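Local coordinates for germination protein (Bacillus megaterium, PDB 6O59) that serves as the A subunit of the spore germinant receptor GerK3, here its N-terminal domain, and probably helps spores sense germinants, at residues A[182-193]-A[247-257]. Residues are numbered along the deposited sequence; the frame is centred on the assembly and turned at random.
Sequences TDVTLMYIHGIA and LLEGRIAIFVD
Thr-185 and Phe-255 form a hydrogen-bonded pair at the heart of an antiparallel ladder between strands 182-189 and 252-256, neighbours in a five-stranded antiparallel sheet of this receptor domain. Phe-255 N donates to Thr-185 O at 2.8 Å, and Thr-185 N returns a bond to Phe-255 O. Met-187 and Ala-253 form the second such pair, and Asp-257 N extends the ladder by donating to Asp-183 O at 3.0 Å. At the non-hydrogen-bonded positions CA-H...O contacts use the same carbonyls, as between Ile-254 CA and Thr-185 O.

One face carries Val-184, Leu-186, Ile-254 and Val-256, branched residues suited to a buried sheet surface. Val-184 spreads its two methyls, CG1 against Ile-254 CG2 at 3.8 Å and CG2 against Val-256 CG2. Helix 195-206 covers part of this face, meeting Leu-186 and Ile-252.

The other face, packed against helix 153-163, belongs to Thr-185, Met-187, Ala-253 and Phe-255. The small Ala-253 keeps its CB 3.8 Å from Met-187 CB. Thr-185 OG1 is satisfied by Ser-173 on the adjoining strand.

Before strand 252-256, helix 240-248 ends in a Schellman motif, where Gly-250 takes the positive phi (105°) that glycine tolerates readily. Ile-189 CD1, at the end of its strand, packs on the side chains of Leu-247 and Leu-248, with Leu-248 CD2 at 3.9 Å. Ile-192 brings the following turn to the helix end, its CG2 lying 3.6 Å from Gly-250 N.

Met-187 and Phe-255 supply a Met-aromatic contact. The unbranched Met-187 chain is extended about CB-CG (chi2 -180°), which helps carry SD out to the ring edge. There SD lies in the ring plane, 5.2 Å from the Phe-255 centroid. The terminal methyl, Met-187 CE, rests 3.6 Å from Phe-255 CE2.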
loop_
_atom_site.group_PDB
_atom_site.type_symbol
_atom_site.label_atom_id
_atom_site.label_comp_id
_atom_site.label_asym_id
_atom_site.label_seq_id
_atom_site.Cartn_x
_atom_site.Cartn_y
_atom_site.Cartn_z
ATOM N N THR A 182 0.949 20.480 4.675
ATOM C CA THR A 182 0.298 19.375 5.376
ATOM C C THR A 182 0.408 18.134 4.503
ATOM O O THR A 182 0.155 18.199 3.293
ATOM C CB THR A 182 -1.187 19.714 5.712
ATOM O OG1 THR A 182 -1.252 20.915 6.494
ATOM C CG2 THR A 182 -1.889 18.604 6.452
ATOM N N ASP A 183 0.773 17.006 5.121
ATOM C CA ASP A 183 0.881 15.726 4.434
ATOM C C ASP A 183 -0.504 15.160 4.201
ATOM O O ASP A 183 -1.370 15.212 5.080
ATOM C CB ASP A 183 1.776 14.749 5.200
ATOM C CG ASP A 183 3.227 15.152 5.137
ATOM O OD1 ASP A 183 3.852 14.935 4.088
ATOM O OD2 ASP A 183 3.728 15.717 6.130
ATOM N N VAL A 184 -0.712 14.665 2.985
ATOM C CA VAL A 184 -1.976 14.140 2.505
ATOM C C VAL A 184 -1.724 12.896 1.655
ATOM O O VAL A 184 -0.758 12.875 0.890
ATOM C CB VAL A 184 -2.683 15.275 1.693
ATOM C CG1 VAL A 184 -3.562 14.740 0.568
ATOM C CG2 VAL A 184 -3.483 16.182 2.613
ATOM N N THR A 185 -2.596 11.871 1.775
ATOM C CA THR A 185 -2.551 10.695 0.912
ATOM C C THR A 185 -3.922 10.574 0.204
ATOM O O THR A 185 -4.973 10.564 0.844
ATOM C CB THR A 185 -2.091 9.422 1.638
ATOM O OG1 THR A 185 -0.712 9.577 1.976
ATOM C CG2 THR A 185 -2.231 8.172 0.763
ATOM N N LEU A 186 -3.868 10.523 -1.121
ATOM C CA LEU A 186 -4.980 10.384 -2.059
ATOM C C LEU A 186 -5.136 8.896 -2.468
ATOM O O LEU A 186 -4.138 8.226 -2.700
ATOM C CB LEU A 186 -4.632 11.256 -3.274
ATOM C CG LEU A 186 -5.702 11.510 -4.334
ATOM C CD1 LEU A 186 -5.545 12.881 -4.908
ATOM C CD2 LEU A 186 -5.607 10.503 -5.473
ATOM N N MET A 187 -6.372 8.401 -2.574
ATOM C CA MET A 187 -6.715 7.025 -2.955
ATOM C C MET A 187 -7.757 6.966 -4.066
ATOM O O MET A 187 -8.731 7.720 -4.031
ATOM C CB MET A 187 -7.315 6.289 -1.750
ATOM C CG MET A 187 -6.384 5.458 -0.995
ATOM S SD MET A 187 -7.401 4.757 0.319
ATOM C CE MET A 187 -6.163 4.438 1.532
ATOM N N TYR A 188 -7.613 5.993 -4.980
ATOM C CA TYR A 188 -8.562 5.705 -6.056
ATOM C C TYR A 188 -8.279 4.309 -6.597
ATOM O O TYR A 188 -7.136 3.851 -6.510
ATOM C CB TYR A 188 -8.512 6.773 -7.178
ATOM C CG TYR A 188 -7.209 6.812 -7.947
ATOM C CD1 TYR A 188 -6.110 7.526 -7.473
ATOM C CD2 TYR A 188 -7.080 6.147 -9.171
ATOM C CE1 TYR A 188 -4.905 7.558 -8.179
ATOM C CE2 TYR A 188 -5.881 6.171 -9.884
ATOM C CZ TYR A 188 -4.797 6.879 -9.388
ATOM O OH TYR A 188 -3.623 6.893 -10.107
ATOM N N ILE A 189 -9.309 3.630 -7.153
ATOM C CA ILE A 189 -9.090 2.316 -7.741
ATOM C C ILE A 189 -8.910 2.534 -9.235
ATOM O O ILE A 189 -9.867 2.880 -9.949
ATOM C CB ILE A 189 -10.163 1.223 -7.413
ATOM C CG1 ILE A 189 -10.314 1.004 -5.891
ATOM C CG2 ILE A 189 -9.817 -0.110 -8.114
ATOM C CD1 ILE A 189 -11.516 0.147 -5.458
ATOM N N HIS A 190 -7.668 2.343 -9.695
ATOM C CA HIS A 190 -7.275 2.431 -11.097
ATOM C C HIS A 190 -8.138 1.480 -11.949
ATOM O O HIS A 190 -8.240 0.292 -11.641
ATOM C CB HIS A 190 -5.787 2.080 -11.220
ATOM C CG HIS A 190 -5.357 1.831 -12.624
ATOM N ND1 HIS A 190 -5.092 2.869 -13.482
ATOM C CD2 HIS A 190 -5.201 0.661 -13.283
ATOM C CE1 HIS A 190 -4.772 2.306 -14.635
ATOM N NE2 HIS A 190 -4.831 0.979 -14.563
ATOM N N GLY A 191 -8.774 2.012 -12.980
ATOM C CA GLY A 191 -9.635 1.209 -13.846
ATOM C C GLY A 191 -11.107 1.298 -13.504
ATOM O O GLY A 191 -11.954 0.998 -14.350
ATOM N N ILE A 192 -11.422 1.683 -12.253
ATOM C CA ILE A 192 -12.793 1.882 -11.784
ATOM C C ILE A 192 -13.033 3.397 -11.780
ATOM O O ILE A 192 -13.996 3.859 -12.395
ATOM C CB ILE A 192 -13.079 1.180 -10.426
ATOM C CG1 ILE A 192 -13.134 -0.356 -10.629
ATOM C CG2 ILE A 192 -14.391 1.682 -9.826
ATOM C CD1 ILE A 192 -13.142 -1.244 -9.359
ATOM N N ALA A 193 -12.125 4.169 -11.144
ATOM C CA ALA A 193 -12.216 5.620 -11.129
ATOM C C ALA A 193 -11.929 6.200 -12.516
ATOM O O ALA A 193 -11.053 5.694 -13.230
ATOM C CB ALA A 193 -11.250 6.200 -10.113
ATOM N N LEU A 247 -14.854 3.960 -2.906
ATOM C CA LEU A 247 -13.718 3.621 -3.766
ATOM C C LEU A 247 -14.150 2.632 -4.856
ATOM O O LEU A 247 -13.746 2.807 -6.002
ATOM C CB LEU A 247 -12.525 3.064 -2.973
ATOM C CG LEU A 247 -11.700 4.071 -2.191
ATOM C CD1 LEU A 247 -10.817 3.352 -1.208
ATOM C CD2 LEU A 247 -10.893 4.994 -3.103
ATOM N N LEU A 248 -15.025 1.659 -4.520
ATOM C CA LEU A 248 -15.526 0.679 -5.493
ATOM C C LEU A 248 -16.528 1.310 -6.472
ATOM O O LEU A 248 -16.834 0.700 -7.497
ATOM C CB LEU A 248 -16.150 -0.552 -4.812
ATOM C CG LEU A 248 -15.208 -1.392 -3.951
ATOM C CD1 LEU A 248 -15.963 -2.098 -2.870
ATOM C CD2 LEU A 248 -14.383 -2.365 -4.786
ATOM N N GLU A 249 -17.017 2.529 -6.174
ATOM C CA GLU A 249 -17.937 3.278 -7.049
ATOM C C GLU A 249 -17.181 4.149 -8.066
ATOM O O GLU A 249 -17.812 4.674 -8.973
ATOM C CB GLU A 249 -18.853 4.202 -6.222
ATOM C CG GLU A 249 -19.977 3.530 -5.470
ATOM C CD GLU A 249 -20.653 4.416 -4.443
ATOM O OE1 GLU A 249 -20.809 5.634 -4.702
ATOM O OE2 GLU A 249 -21.032 3.885 -3.372
ATOM N N GLY A 250 -15.873 4.350 -7.878
ATOM C CA GLY A 250 -15.080 5.216 -8.749
ATOM C C GLY A 250 -14.718 6.566 -8.143
ATOM O O GLY A 250 -14.214 7.451 -8.849
ATOM N N ARG A 251 -14.961 6.735 -6.824
ATOM C CA ARG A 251 -14.659 7.962 -6.101
ATOM C C ARG A 251 -13.227 7.926 -5.580
ATOM O O ARG A 251 -12.558 6.885 -5.657
ATOM C CB ARG A 251 -15.653 8.201 -4.954
ATOM C CG ARG A 251 -17.100 8.128 -5.401
ATOM C CD ARG A 251 -17.972 9.136 -4.699
ATOM N NE ARG A 251 -19.339 8.639 -4.679
ATOM C CZ ARG A 251 -20.358 9.246 -4.092
ATOM N NH1 ARG A 251 -21.557 8.685 -4.092
ATOM N NH2 ARG A 251 -20.180 10.400 -3.464
ATOM N N ILE A 252 -12.765 9.085 -5.071
ATOM C CA ILE A 252 -11.424 9.346 -4.569
ATOM C C ILE A 252 -11.483 9.586 -3.047
ATOM O O ILE A 252 -12.312 10.374 -2.580
ATOM C CB ILE A 252 -10.801 10.561 -5.345
ATOM C CG1 ILE A 252 -10.482 10.195 -6.802
ATOM C CG2 ILE A 252 -9.534 11.128 -4.653
ATOM C CD1 ILE A 252 -11.581 10.400 -7.796
ATOM N N ALA A 253 -10.600 8.911 -2.290
ATOM C CA ALA A 253 -10.506 9.078 -0.836
ATOM C C ALA A 253 -9.246 9.900 -0.470
ATOM O O ALA A 253 -8.172 9.650 -0.999
ATOM C CB ALA A 253 -10.495 7.722 -0.134
ATOM N N ILE A 254 -9.398 10.909 0.389
ATOM C CA ILE A 254 -8.288 11.765 0.818
ATOM C C ILE A 254 -8.131 11.654 2.315
ATOM O O ILE A 254 -9.105 11.812 3.054
ATOM C CB ILE A 254 -8.473 13.245 0.376
ATOM C CG1 ILE A 254 -8.645 13.370 -1.154
ATOM C CG2 ILE A 254 -7.341 14.138 0.889
ATOM C CD1 ILE A 254 -9.711 14.365 -1.553
ATOM N N PHE A 255 -6.900 11.392 2.754
ATOM C CA PHE A 255 -6.528 11.338 4.164
ATOM C C PHE A 255 -5.557 12.459 4.468
ATOM O O PHE A 255 -4.462 12.504 3.895
ATOM C CB PHE A 255 -5.932 9.973 4.553
ATOM C CG PHE A 255 -6.953 8.874 4.495
ATOM C CD1 PHE A 255 -7.863 8.700 5.525
ATOM C CD2 PHE A 255 -7.042 8.041 3.379
ATOM C CE1 PHE A 255 -8.819 7.706 5.458
ATOM C CE2 PHE A 255 -7.987 7.023 3.325
ATOM C CZ PHE A 255 -8.865 6.859 4.367
ATOM N N VAL A 256 -5.986 13.387 5.339
ATOM C CA VAL A 256 -5.196 14.536 5.775
ATOM C C VAL A 256 -4.593 14.229 7.158
ATOM O O VAL A 256 -5.285 13.701 8.032
ATOM C CB VAL A 256 -6.057 15.820 5.786
ATOM C CG1 VAL A 256 -5.210 17.055 6.076
ATOM C CG2 VAL A 256 -6.808 15.980 4.464
ATOM N N ASP A 257 -3.302 14.555 7.339
ATOM C CA ASP A 257 -2.571 14.362 8.585
ATOM C C ASP A 257 -3.240 15.127 9.727
ATOM O O ASP A 257 -3.491 16.336 9.620
ATOM C CB ASP A 257 -1.109 14.804 8.411
ATOM C CG ASP A 257 -0.168 14.447 9.547
ATOM O OD1 ASP A 257 -0.440 13.460 10.256
ATOM O OD2 ASP A 257 0.860 15.132 9.700
#